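Local coordinates for conserved protein with 2 CBS domains (Pyrobaculum aerophilum, PDB 2RIH), which binds AMP and pairs two CBS domains, as in a Bateman module, so that it probably acts as a sensor of adenine nucleotides, at residues Thr23-Glu26 with Val27-Leu31; Thr82-Asp85 with Thr86-Val89; Val116-Ile119 with Arg120-Cys123; Glu56-Ile59 with Leu60-Val63. All blocks are in the same frame, centred on the assembly; numbering follows the deposited sequence. Where two conformers were deposited one is given.

Contact 1 of 4, residues Thr23-Glu26 with Val27-Leu31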
ATOM      1  N   THR A  23       6.407  14.920 -13.769  1.00 25.16           N
ATOM      2  CA  THR A  23       6.172  13.761 -14.611  1.00 24.79           C
ATOM      3  C   THR A  23       5.895  12.564 -13.718  1.00 22.99           C
ATOM      4  O   THR A  23       6.148  12.605 -12.518  1.00 22.68           O
ATOM      5  CB  THR A  23       7.364  13.446 -15.526  1.00 25.48           C
ATOM      6  OG1 THR A  23       8.479  12.995 -14.740  1.00 25.63           O
ATOM      7  CG2 THR A  23       7.744  14.677 -16.357  1.00 23.74           C
ATOM      8  N   ILE A  24       5.395  11.497 -14.323  1.00 21.44           N
ATOM      9  CA  ILE A  24       5.109  10.265 -13.602  1.00 22.62           C
ATOM     10  C   ILE A  24       6.367   9.662 -12.972  1.00 20.97           C
ATOM     11  O   ILE A  24       6.331   9.211 -11.829  1.00 17.64           O
ATOM     12  CB  ILE A  24       4.437   9.207 -14.519  1.00 21.50           C
ATOM     13  CG1 ILE A  24       3.058   9.703 -14.987  1.00 20.15           C
ATOM     14  CG2 ILE A  24       4.338   7.857 -13.781  1.00 21.78           C
ATOM     15  CD1 ILE A  24       2.449   8.854 -16.050  1.00 18.81           C
ATOM     16  N   ARG A  25       7.465   9.642 -13.719  1.00 22.43           N
ATOM     17  CA  ARG A  25       8.714   9.075 -13.213  1.00 24.97           C
ATOM     18  C   ARG A  25       9.355   9.948 -12.134  1.00 24.12           C
ATOM     19  O   ARG A  25      10.042   9.428 -11.254  1.00 24.07           O
ATOM     20  CB  ARG A  25       9.726   8.834 -14.346  1.00 26.63           C
ATOM     21  CG  ARG A  25      10.778   7.782 -13.976  1.00 26.12           C
ATOM     22  CD  ARG A  25      11.750   7.485 -15.094  1.00 27.16           C
ATOM     23  NE  ARG A  25      11.096   7.214 -16.372  1.00 26.47           N
ATOM     24  CZ  ARG A  25      10.692   6.022 -16.817  1.00 27.61           C
ATOM     25  NH1 ARG A  25      10.840   4.924 -16.092  1.00 26.61           N
ATOM     26  NH2 ARG A  25      10.124   5.930 -18.012  1.00 27.99           N
ATOM     27  N   GLU A  26       9.157  11.264 -12.213  1.00 23.26           N
ATOM     28  CA  GLU A  26       9.637  12.168 -11.166  1.00 24.69           C
ATOM     29  C   GLU A  26       8.972  11.830  -9.837  1.00 23.75           C
ATOM     30  O   GLU A  26       9.649  11.752  -8.806  1.00 22.92           O
ATOM     31  CB  GLU A  26       9.406  13.637 -11.533  1.00 25.24           C
ATOM     32  CG  GLU A  26      10.420  14.165 -12.538  1.00 26.69           C
ATOM     33  CD  GLU A  26      10.024  15.494 -13.152  1.00 27.52           C
ATOM     34  OE1 GLU A  26       8.914  15.987 -12.875  1.00 28.30           O
ATOM     35  OE2 GLU A  26      10.830  16.048 -13.926  1.00 29.50           O
ATOM     36  N   VAL A  27       7.655  11.615  -9.874  1.00 21.22           N
ATOM     37  CA  VAL A  27       6.900  11.201  -8.691  1.00 22.70           C
ATOM     38  C   VAL A  27       7.410   9.861  -8.162  1.00 22.08           C
ATOM     39  O   VAL A  27       7.668   9.719  -6.969  1.00 22.28           O
ATOM     40  CB  VAL A  27       5.384  11.087  -8.981  1.00 22.81           C
ATOM     41  CG1 VAL A  27       4.644  10.417  -7.790  1.00 20.05           C
ATOM     42  CG2 VAL A  27       4.806  12.461  -9.310  1.00 22.86           C
ATOM     43  N   ALA A  28       7.537   8.886  -9.055  1.00 22.52           N
ATOM     44  CA  ALA A  28       8.075   7.572  -8.710  1.00 22.84           C
ATOM     45  C   ALA A  28       9.453   7.640  -8.065  1.00 22.83           C
ATOM     46  O   ALA A  28       9.720   6.917  -7.112  1.00 24.99           O
ATOM     47  CB  ALA A  28       8.118   6.674  -9.946  1.00 22.41           C
ATOM     48  N   THR A  29      10.319   8.506  -8.585  1.00 23.55           N
ATOM     49  CA  THR A  29      11.680   8.671  -8.058  1.00 23.52           C
ATOM     50  C   THR A  29      11.658   9.197  -6.622  1.00 24.44           C
ATOM     51  O   THR A  29      12.334   8.649  -5.733  1.00 22.02           O
ATOM     52  CB  THR A  29      12.511   9.608  -8.963  1.00 23.88           C
ATOM     53  OG1 THR A  29      12.620   9.024 -10.270  1.00 25.41           O
ATOM     54  CG2 THR A  29      13.917   9.863  -8.385  1.00 24.50           C
ATOM     55  N   GLU A  30      10.854  10.228  -6.382  1.00 22.62           N
ATOM     56  CA  GLU A  30      10.773  10.820  -5.051  1.00 23.98           C
ATOM     57  C   GLU A  30      10.144   9.876  -4.033  1.00 22.73           C
ATOM     58  O   GLU A  30      10.601   9.797  -2.897  1.00 22.46           O
ATOM     59  CB  GLU A  30      10.026  12.152  -5.086  1.00 23.35           C
ATOM     60  CG  GLU A  30      10.701  13.215  -5.925  1.00 26.50           C
ATOM     61  CD  GLU A  30      12.165  13.415  -5.591  1.00 27.73           C
ATOM     62  OE1 GLU A  30      12.986  13.453  -6.531  1.00 29.74           O
ATOM     63  OE2 GLU A  30      12.493  13.534  -4.397  1.00 29.61           O
ATOM     64  N   LEU A  31       9.106   9.156  -4.445  1.00 23.72           N
ATOM     65  CA  LEU A  31       8.481   8.151  -3.580  1.00 22.50           C
ATOM     66  C   LEU A  31       9.443   7.002  -3.246  1.00 23.42           C
ATOM     67  O   LEU A  31       9.525   6.567  -2.093  1.00 21.40           O
ATOM     68  CB  LEU A  31       7.220   7.586  -4.233  1.00 23.15           C
ATOM     69  CG  LEU A  31       5.973   8.477  -4.285  1.00 22.12           C
ATOM     70  CD1 LEU A  31       4.860   7.712  -4.991  1.00 19.82           C
ATOM     71  CD2 LEU A  31       5.546   8.928  -2.883  1.00 17.49           C
TER
HETATM   72  O   HOH W   1      12.081  13.283  -8.969  1.00 32.02           O
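The V27 N-H points back to T23 O (3.2 Å) across the first turn of helix 24-34, the helix of a beta-alpha-beta unit, and at its start T23 and E26 form a capping box. T23 is the N-cap: its OG1 accepts from E26 N at 3.1 Å, and a short hydroxyl side chain lying close to the backbone is well placed to accept there. In return, E26 stretches back so that its OE1 takes T23 N at 2.9 Å, the donor standing 51° above the carboxylate plane. Within the helix, R25 O holds two donors, T29 N and T29 OG1, each at 2.8 Å and on opposite faces of the carbonyl plane. T29 can do this because its chi1 of -62° sets OG1 beside its own N, facing the preceding turn. Putting a valine in place of T29 would probably leave R25 O with the backbone donor alone. The guanidinium of R25 turns elsewhere, to D70 and to V63 O of the second subunit. On the apolar side, V27 packs on A39 and L41 of strand 38-43 and, with A28 and L31, on I59 of helix 56-64. E30, paired with K33 through OE2, is tied to the first turn by a water that donates to E30 OE1 at 2.6 Å and to E26 O at 2.9 Å.

Contact 2 of 4, residues Thr82-Asp85 with Thr86-Val89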
ATOM      1  N   THR A  82      -8.475  14.642   2.400  1.00 21.36           N
ATOM      2  CA  THR A  82      -7.735  15.262   3.483  1.00 22.72           C
ATOM      3  C   THR A  82      -8.365  15.085   4.859  1.00 23.15           C
ATOM      4  O   THR A  82      -9.567  14.866   4.991  1.00 22.33           O
ATOM      5  CB  THR A  82      -7.587  16.782   3.254  1.00 22.42           C
ATOM      6  OG1 THR A  82      -8.879  17.388   3.293  1.00 24.11           O
ATOM      7  CG2 THR A  82      -6.913  17.092   1.907  1.00 21.36           C
ATOM      8  N   VAL A  83      -7.513  15.191   5.876  1.00 23.30           N
ATOM      9  CA  VAL A  83      -7.942  15.351   7.262  1.00 23.72           C
ATOM     10  C   VAL A  83      -7.142  16.494   7.857  1.00 22.99           C
ATOM     11  O   VAL A  83      -6.124  16.899   7.305  1.00 20.88           O
ATOM     12  CB  VAL A  83      -7.731  14.072   8.115  1.00 23.42           C
ATOM     13  CG1 VAL A  83      -8.630  12.957   7.619  1.00 25.33           C
ATOM     14  CG2 VAL A  83      -6.258  13.642   8.114  1.00 23.38           C
ATOM     15  N   LEU A  84      -7.622  17.022   8.977  1.00 24.01           N
ATOM     16  CA  LEU A  84      -6.906  18.059   9.709  1.00 23.28           C
ATOM     17  C   LEU A  84      -5.840  17.433  10.599  1.00 22.33           C
ATOM     18  O   LEU A  84      -6.001  16.306  11.063  1.00 21.26           O
ATOM     19  CB  LEU A  84      -7.869  18.889  10.568  1.00 22.55           C
ATOM     20  CG  LEU A  84      -8.900  19.743   9.836  1.00 21.80           C
ATOM     21  CD1 LEU A  84      -9.974  20.210  10.818  1.00 23.71           C
ATOM     22  CD2 LEU A  84      -8.234  20.940   9.133  1.00 21.98           C
ATOM     23  N   ASP A  85      -4.746  18.166  10.816  1.00 23.92           N
ATOM     24  CA  ASP A  85      -3.693  17.769  11.759  1.00 25.29           C
ATOM     25  C   ASP A  85      -4.219  17.612  13.201  1.00 26.39           C
ATOM     26  O   ASP A  85      -3.640  16.878  14.012  1.00 26.59           O
ATOM     27  CB  ASP A  85      -2.508  18.758  11.716  1.00 26.38           C
ATOM     28  CG  ASP A  85      -2.914  20.211  11.992  1.00 27.96           C
ATOM     29  OD1 ASP A  85      -4.114  20.550  11.945  1.00 27.16           O
ATOM     30  OD2 ASP A  85      -2.007  21.029  12.242  1.00 30.52           O
ATOM     31  N   THR A  86      -5.327  18.291  13.489  1.00 25.08           N
ATOM     32  CA  THR A  86      -5.999  18.258  14.784  1.00 25.62           C
ATOM     33  C   THR A  86      -7.141  17.229  14.893  1.00 26.50           C
ATOM     34  O   THR A  86      -7.721  17.066  15.967  1.00 26.35           O
ATOM     35  CB  THR A  86      -6.617  19.637  15.082  1.00 26.67           C
ATOM     36  OG1 THR A  86      -7.429  20.030  13.970  1.00 25.30           O
ATOM     37  CG2 THR A  86      -5.523  20.685  15.318  1.00 25.51           C
ATOM     38  N   ASP A  87      -7.483  16.558  13.794  1.00 25.92           N
ATOM     39  CA  ASP A  87      -8.491  15.496  13.835  1.00 25.23           C
ATOM     40  C   ASP A  87      -7.991  14.279  14.604  1.00 24.45           C
ATOM     41  O   ASP A  87      -6.804  13.961  14.539  1.00 23.93           O
ATOM     42  CB  ASP A  87      -8.874  15.029  12.423  1.00 25.65           C
ATOM     43  CG  ASP A  87      -9.834  15.973  11.730  1.00 24.52           C
ATOM     44  OD1 ASP A  87     -10.498  16.766  12.426  1.00 23.13           O
ATOM     45  OD2 ASP A  87      -9.919  15.915  10.487  1.00 25.78           O
ATOM     46  N   PRO A  88      -8.891  13.618  15.357  1.00 25.08           N
ATOM     47  CA  PRO A  88      -8.563  12.327  15.937  1.00 25.66           C
ATOM     48  C   PRO A  88      -8.307  11.279  14.856  1.00 24.83           C
ATOM     49  O   PRO A  88      -8.898  11.330  13.778  1.00 26.81           O
ATOM     50  CB  PRO A  88      -9.806  11.963  16.760  1.00 25.60           C
ATOM     51  CG  PRO A  88     -10.895  12.825  16.237  1.00 27.52           C
ATOM     52  CD  PRO A  88     -10.246  14.065  15.732  1.00 26.60           C
ATOM     53  N   VAL A  89      -7.433  10.332  15.156  1.00 24.79           N
ATOM     54  CA  VAL A  89      -7.020   9.341  14.172  1.00 25.55           C
ATOM     55  C   VAL A  89      -8.180   8.496  13.608  1.00 26.37           C
ATOM     56  O   VAL A  89      -8.055   7.958  12.508  1.00 26.07           O
ATOM     57  CB  VAL A  89      -5.893   8.436  14.727  1.00 24.40           C
ATOM     58  CG1 VAL A  89      -4.658   9.278  15.058  1.00 25.67           C
ATOM     59  CG2 VAL A  89      -6.361   7.659  15.949  1.00 24.92           C
TER
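D87 turns its carboxylate back on L84, where OD2 accepts from L84 N at 3.0 Å, the nearly straight bond (163°) arriving from above the carboxylate plane. The two residues are the ends of a type I beta turn in which strand 82-84 runs out. The second tie of the turn is D87 N to L84 O at 3.1 Å, approached from well above the carbonyl plane. An aspartate suits the last position: with chi1 at -78° its CG lies beside its own N, so backbone and side chain both face L84. Around this pair, L84 CB lies 3.6 Å from T86 OG1, the two side chains crossing at a slant, and L84 extends CD1 to within 3.8 Å of D87 OD1, so that leucine carbons flank the carboxylate.

Farther out, the N-terminal segment holds the turn from outside: T7 OG1 bonds to L84 O, R6 NE to T86 O, and D85 shares a backbone bond with S8. Strand 103-107 fixes the other end, pairing with V83, whose branched side chain is buried against V104 and V106 as befits a sheet residue. V83 also meets the turn itself, its CB lying 3.7 Å from D87 OD2.

Contact 3 of 4, residues Val116-Ile119 with Arg120-Cys123. With SO4 (sulfate ion), chain D.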
ATOM      1  N   VAL A 116       1.410  13.356   5.303  1.00 22.12           N
ATOM      2  CA  VAL A 116       0.625  12.277   4.748  1.00 23.36           C
ATOM      3  C   VAL A 116       0.622  11.146   5.777  1.00 24.24           C
ATOM      4  O   VAL A 116       1.675  10.717   6.262  1.00 24.18           O
ATOM      5  CB  VAL A 116       1.215  11.782   3.407  1.00 23.23           C
ATOM      6  CG1 VAL A 116       0.492  10.495   2.929  1.00 23.82           C
ATOM      7  CG2 VAL A 116       1.141  12.884   2.355  1.00 21.01           C
ATOM      8  N   LEU A 117      -0.573  10.689   6.111  1.00 23.41           N
ATOM      9  CA  LEU A 117      -0.768   9.610   7.055  1.00 25.14           C
ATOM     10  C   LEU A 117      -1.077   8.335   6.270  1.00 26.11           C
ATOM     11  O   LEU A 117      -1.887   8.345   5.343  1.00 25.75           O
ATOM     12  CB  LEU A 117      -1.927   9.966   7.988  1.00 25.43           C
ATOM     13  CG  LEU A 117      -2.163   9.118   9.234  1.00 27.13           C
ATOM     14  CD1 LEU A 117      -1.079   9.383  10.281  1.00 25.45           C
ATOM     15  CD2 LEU A 117      -3.553   9.405   9.810  1.00 26.50           C
ATOM     16  N   SER A 118      -0.414   7.248   6.646  1.00 25.28           N
ATOM     17  CA  SER A 118      -0.601   5.962   6.024  1.00 25.80           C
ATOM     18  C   SER A 118      -1.407   5.028   6.924  1.00 26.11           C
ATOM     19  O   SER A 118      -1.489   5.224   8.131  1.00 20.80           O
ATOM     20  CB  SER A 118       0.762   5.327   5.758  1.00 27.02           C
ATOM     21  OG  SER A 118       0.606   3.994   5.358  1.00 28.37           O
ATOM     22  N   ILE A 119      -1.975   3.995   6.311  1.00 26.01           N
ATOM     23  CA  ILE A 119      -2.611   2.910   7.035  1.00 27.63           C
ATOM     24  C   ILE A 119      -1.593   2.187   7.964  1.00 27.19           C
ATOM     25  O   ILE A 119      -1.955   1.680   9.028  1.00 24.49           O
ATOM     26  CB  ILE A 119      -3.290   1.937   6.040  1.00 27.99           C
ATOM     27  CG1 ILE A 119      -4.280   1.027   6.762  1.00 28.00           C
ATOM     28  CG2 ILE A 119      -2.247   1.115   5.258  1.00 28.45           C
ATOM     29  CD1 ILE A 119      -5.260   0.369   5.811  1.00 29.43           C
ATOM     30  N   ARG A 120      -0.322   2.181   7.574  1.00 26.50           N
ATOM     31  CA  ARG A 120       0.770   1.682   8.440  1.00 28.57           C
ATOM     32  C   ARG A 120       0.854   2.407   9.769  1.00 28.24           C
ATOM     33  O   ARG A 120       1.166   1.795  10.798  1.00 29.29           O
ATOM     34  CB  ARG A 120       2.120   1.908   7.782  1.00 30.41           C
ATOM     35  CG  ARG A 120       2.630   0.829   6.909  1.00 32.45           C
ATOM     36  CD  ARG A 120       3.836   1.377   6.152  1.00 34.09           C
ATOM     37  NE  ARG A 120       4.823   0.347   5.949  1.00 36.99           N
ATOM     38  CZ  ARG A 120       5.220  -0.149   4.790  1.00 35.19           C
ATOM     39  NH1 ARG A 120       4.760   0.288   3.623  1.00 35.27           N
ATOM     40  NH2 ARG A 120       6.122  -1.102   4.827  1.00 38.32           N
ATOM     41  N   ASP A 121       0.631   3.719   9.731  1.00 26.92           N
ATOM     42  CA  ASP A 121       0.735   4.568  10.922  1.00 27.07           C
ATOM     43  C   ASP A 121      -0.379   4.303  11.931  1.00 28.26           C
ATOM     44  O   ASP A 121      -0.195   4.487  13.143  1.00 28.18           O
ATOM     45  CB  ASP A 121       0.704   6.046  10.523  1.00 27.30           C
ATOM     46  CG  ASP A 121       1.852   6.435   9.606  1.00 29.28           C
ATOM     47  OD1 ASP A 121       3.027   6.191   9.976  1.00 29.56           O
ATOM     48  OD2 ASP A 121       1.581   7.016   8.522  1.00 29.20           O
ATOM     49  N   LEU A 122      -1.532   3.872  11.430  1.00 27.75           N
ATOM     50  CA  LEU A 122      -2.720   3.706  12.254  1.00 26.45           C
ATOM     51  C   LEU A 122      -2.930   2.293  12.776  1.00 27.41           C
ATOM     52  O   LEU A 122      -3.564   2.100  13.815  1.00 29.06           O
ATOM     53  CB  LEU A 122      -3.960   4.074  11.437  1.00 25.59           C
ATOM     54  CG  LEU A 122      -4.109   5.506  10.948  1.00 25.64           C
ATOM     55  CD1 LEU A 122      -5.338   5.623  10.072  1.00 23.95           C
ATOM     56  CD2 LEU A 122      -4.180   6.464  12.127  1.00 26.96           C
ATOM     57  N   CYS A 123      -2.418   1.306  12.051  1.00 27.00           N
ATOM     58  CA  CYS A 123      -2.900  -0.058  12.221  1.00 28.09           C
ATOM     59  C   CYS A 123      -1.971  -1.032  12.935  1.00 29.07           C
ATOM     60  O   CYS A 123      -2.321  -2.201  13.087  1.00 28.08           O
ATOM     61  CB  CYS A 123      -3.297  -0.600  10.854  1.00 26.87           C
ATOM     62  SG  CYS A 123      -4.588   0.394  10.118  1.00 27.60           S
TER
HETATM   63  S   SO4 D 140       3.536   3.832   3.210  1.00 28.55           S
HETATM   64  O1  SO4 D 140       2.370   3.016   3.502  1.00 27.97           O
HETATM   65  O2  SO4 D 140       3.963   4.515   4.424  1.00 33.64           O
HETATM   66  O3  SO4 D 140       4.627   2.992   2.764  1.00 29.03           O
HETATM   67  O4  SO4 D 140       3.219   4.802   2.183  1.00 28.79           O
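D121 reaches back to the N-H of S118, the N-cap residue where strand 113-118 passes into the short helix 119-123, in a capping box. One half of the box is S118 N to D121 OD2 at 2.7 Å, a nearly straight bond on the anti side of the oxygen, 16° out of the carboxylate plane. OD1 pairs with K12, so both carboxylate oxygens are engaged. D121 N also donates to S118 O at 3.1 Å, a weak backbone bond.

S118 OG works in two directions: it accepts from R120 N at 3.0 Å, the N-cap bond, and donates to sulfate O1 at 2.7 Å. The torsion of 170° about CA-CB places the hydroxyl anti to its own N, against the carbonyl side where the helix starts, and serine is small enough to leave room for the anion. R120 adds a weak bond from NH1 to sulfate O3 (2.8 Å), while its NE binds N100 OD1 of the second subunit. H103 NE2 and G37 N of the same chain and R57 NH2 of the second subunit also bind the anion. S118, R120 and these three residues all bind AMP, so the sulfate, probably from the crystallisation liquor, may mark a phosphate position.

I119 O receives L122 N at 3.3 Å and, weakly, C123 N. The SG of C123, disulfide-bonded to C123 of the second subunit, rests 3.4 Å from I119 CG1. L117 CD2 and L122 CD2 meet at 3.8 Å, their side chains at nearly a right angle, and both pack on helix 89-99, L117 also on V104 and V106 of strand 103-107.

Contact 4 of 4, residues Glu56-Ile59 with Leu60-Val63. With SO4 (sulfate ion), chain F.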
ATOM      1  N   GLU A  56       1.676   5.034  -5.468  1.00 22.18           N
ATOM      2  CA  GLU A  56       2.279   3.889  -6.134  1.00 22.97           C
ATOM      3  C   GLU A  56       1.230   3.041  -6.855  1.00 21.70           C
ATOM      4  O   GLU A  56       1.532   2.380  -7.853  1.00 20.22           O
ATOM      5  CB  GLU A  56       3.049   3.042  -5.116  1.00 24.38           C
ATOM      6  CG  GLU A  56       2.213   2.482  -3.992  1.00 25.79           C
ATOM      7  CD  GLU A  56       3.053   1.906  -2.872  1.00 27.56           C
ATOM      8  OE1 GLU A  56       2.624   2.001  -1.713  1.00 29.84           O
ATOM      9  OE2 GLU A  56       4.139   1.369  -3.142  1.00 31.03           O
ATOM     10  N   ARG A  57       0.001   3.060  -6.346  1.00 21.50           N
ATOM     11  CA  ARG A  57      -1.104   2.388  -7.006  1.00 22.58           C
ATOM     12  C   ARG A  57      -1.470   3.014  -8.351  1.00 22.09           C
ATOM     13  O   ARG A  57      -1.819   2.303  -9.297  1.00 24.07           O
ATOM     14  CB  ARG A  57      -2.330   2.354  -6.105  1.00 22.47           C
ATOM     15  CG  ARG A  57      -3.456   1.579  -6.749  1.00 25.20           C
ATOM     16  CD  ARG A  57      -4.254   0.789  -5.753  1.00 28.40           C
ATOM     17  NE  ARG A  57      -3.422  -0.191  -5.062  1.00 29.97           N
ATOM     18  CZ  ARG A  57      -3.900  -1.093  -4.214  1.00 29.31           C
ATOM     19  NH1 ARG A  57      -5.203  -1.165  -3.973  1.00 30.63           N
ATOM     20  NH2 ARG A  57      -3.069  -1.924  -3.612  1.00 29.12           N
ATOM     21  N   ASP A  58      -1.410   4.340  -8.429  1.00 21.75           N
ATOM     22  CA  ASP A  58      -1.665   5.045  -9.683  1.00 21.79           C
ATOM     23  C   ASP A  58      -0.538   4.776 -10.680  1.00 20.17           C
ATOM     24  O   ASP A  58      -0.774   4.604 -11.877  1.00 19.54           O
ATOM     25  CB  ASP A  58      -1.811   6.550  -9.437  1.00 21.17           C
ATOM     26  CG  ASP A  58      -2.998   6.885  -8.541  1.00 23.02           C
ATOM     27  OD1 ASP A  58      -4.138   6.442  -8.833  1.00 23.39           O
ATOM     28  OD2 ASP A  58      -2.787   7.600  -7.547  1.00 22.84           O
ATOM     29  N   ILE A  59       0.689   4.746 -10.175  1.00 19.19           N
ATOM     30  CA  ILE A  59       1.852   4.415 -10.993  1.00 20.41           C
ATOM     31  C   ILE A  59       1.758   2.967 -11.500  1.00 21.12           C
ATOM     32  O   ILE A  59       2.107   2.677 -12.652  1.00 20.75           O
ATOM     33  CB  ILE A  59       3.153   4.676 -10.198  1.00 20.43           C
ATOM     34  CG1 ILE A  59       3.335   6.196 -10.022  1.00 20.67           C
ATOM     35  CG2 ILE A  59       4.368   4.023 -10.895  1.00 19.55           C
ATOM     36  CD1 ILE A  59       4.269   6.613  -8.904  1.00 20.44           C
ATOM     37  N   LEU A  60       1.277   2.068 -10.640  1.00 21.03           N
ATOM     38  CA  LEU A  60       1.062   0.675 -11.005  1.00 22.79           C
ATOM     39  C   LEU A  60       0.136   0.584 -12.226  1.00 21.67           C
ATOM     40  O   LEU A  60       0.432  -0.119 -13.194  1.00 19.98           O
ATOM     41  CB  LEU A  60       0.443  -0.083  -9.816  1.00 23.14           C
ATOM     42  CG  LEU A  60       0.244  -1.595  -9.910  1.00 24.43           C
ATOM     43  CD1 LEU A  60       1.555  -2.305  -9.645  1.00 23.52           C
ATOM     44  CD2 LEU A  60      -0.813  -2.068  -8.897  1.00 26.78           C
ATOM     45  N   ARG A  61      -0.987   1.297 -12.156  1.00 22.20           N
ATOM     46  CA  ARG A  61      -1.959   1.331 -13.251  0.50 23.30           C
ATOM     47  C   ARG A  61      -1.342   1.902 -14.530  1.00 22.82           C
ATOM     48  O   ARG A  61      -1.627   1.424 -15.635  1.00 23.56           O
ATOM     49  CB  ARG A  61      -3.196   2.143 -12.846  0.50 24.35           C
ATOM     50  CG  ARG A  61      -4.213   2.335 -13.972  0.50 26.81           C
ATOM     51  CD  ARG A  61      -5.440   3.127 -13.522  0.50 28.55           C
ATOM     52  NE  ARG A  61      -5.081   4.328 -12.772  0.50 30.60           N
ATOM     53  CZ  ARG A  61      -4.592   5.447 -13.300  0.50 31.84           C
ATOM     54  NH1 ARG A  61      -4.301   6.467 -12.501  0.50 31.01           N
ATOM     55  NH2 ARG A  61      -4.382   5.559 -14.613  0.50 32.93           N
ATOM     56  N   ALA A  62      -0.495   2.920 -14.374  1.00 22.03           N
ATOM     57  CA  ALA A  62       0.219   3.547 -15.486  1.00 21.65           C
ATOM     58  C   ALA A  62       1.094   2.539 -16.224  1.00 20.90           C
ATOM     59  O   ALA A  62       1.104   2.499 -17.452  1.00 23.12           O
ATOM     60  CB  ALA A  62       1.079   4.708 -14.969  1.00 21.13           C
ATOM     61  N   VAL A  63       1.826   1.738 -15.457  1.00 21.16           N
ATOM     62  CA  VAL A  63       2.658   0.659 -15.975  1.00 21.17           C
ATOM     63  C   VAL A  63       1.795  -0.366 -16.738  1.00 21.34           C
ATOM     64  O   VAL A  63       2.092  -0.693 -17.879  1.00 20.46           O
ATOM     65  CB  VAL A  63       3.431  -0.040 -14.816  1.00 18.57           C
ATOM     66  CG1 VAL A  63       4.138  -1.306 -15.294  1.00 16.98           C
ATOM     67  CG2 VAL A  63       4.428   0.917 -14.176  1.00 19.37           C
TER
HETATM   68  S   SO4 F 139      -4.178  -3.958  -0.470  1.00 26.48           S
HETATM   69  O1  SO4 F 139      -3.449  -5.112  -0.985  1.00 27.73           O
HETATM   70  O2  SO4 F 139      -5.333  -4.403   0.290  1.00 30.11           O
HETATM   71  O3  SO4 F 139      -3.322  -3.189   0.406  1.00 29.20           O
HETATM   72  O4  SO4 F 139      -4.619  -3.143  -1.581  1.00 26.89           O
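E56 O receives L60 N at 2.8 Å, the shortest backbone bond across this turn. The next three follow the same i to i+4 pattern, with R61 N reaching R57 O, A62 N reaching D58 O, and V63 N reaching I59 O at 3.0 Å. The guanidinium of R57 reaches a sulfate ion. Its CG is anti to its own N (chi1 -176°), and bends at chi2 and chi3 bring the edge of the group onto O4, which NH2 holds at 2.8 Å and NH1 weakly at 3.2 Å. R57 NE meanwhile forms a salt bridge with E56 of the second subunit, so a long, branched cation serves both partners. A leucine at R57 would probably leave that glutamate with one arginine partner fewer and the sulfate oxygen without the two donors of the guanidinium.

These residues lie on helix 56-64 of the first CBS domain, at the subunit interface, where L60 and I59 pack on I59 and L60 of the second subunit. R57 belongs to one AMP site, D58 and R61 to the other. D58 is held by S55 N through OD2 and by N78 through OD1; a long salt bridge to R61 NH1 is doubtful, as R61 has two conformers. A62 suits a tight spot, its CB 3.2 Å from I59 O and packed on L67 and L69. On the same carbonyl, V63 CG2 comes within 3.3 Å of I59 O.

Along the chain the order is contact 1, contact 4, contact 2, contact 3, the first two in one CBS domain and the last two in the other. Contacts 1 and 4 lie on helices 24-34 and 56-64, centres 11 Å apart, and touch where I59 CD1 meets V27, A28 and L31. Contacts 2 and 3 sit at the outer strands, 82-84 and 113-118, of one three-stranded sheet, 12 Å between centres, joined by V89 against L122. Contacts 1 and 2 are 27 Å apart on opposite sides of the chain's centre. Contacts 3 and 4, about 6 Å apart at their nearest atoms, both face the second subunit and contribute AMP-binding residues, so nucleotide sites and dimer interface lie close together.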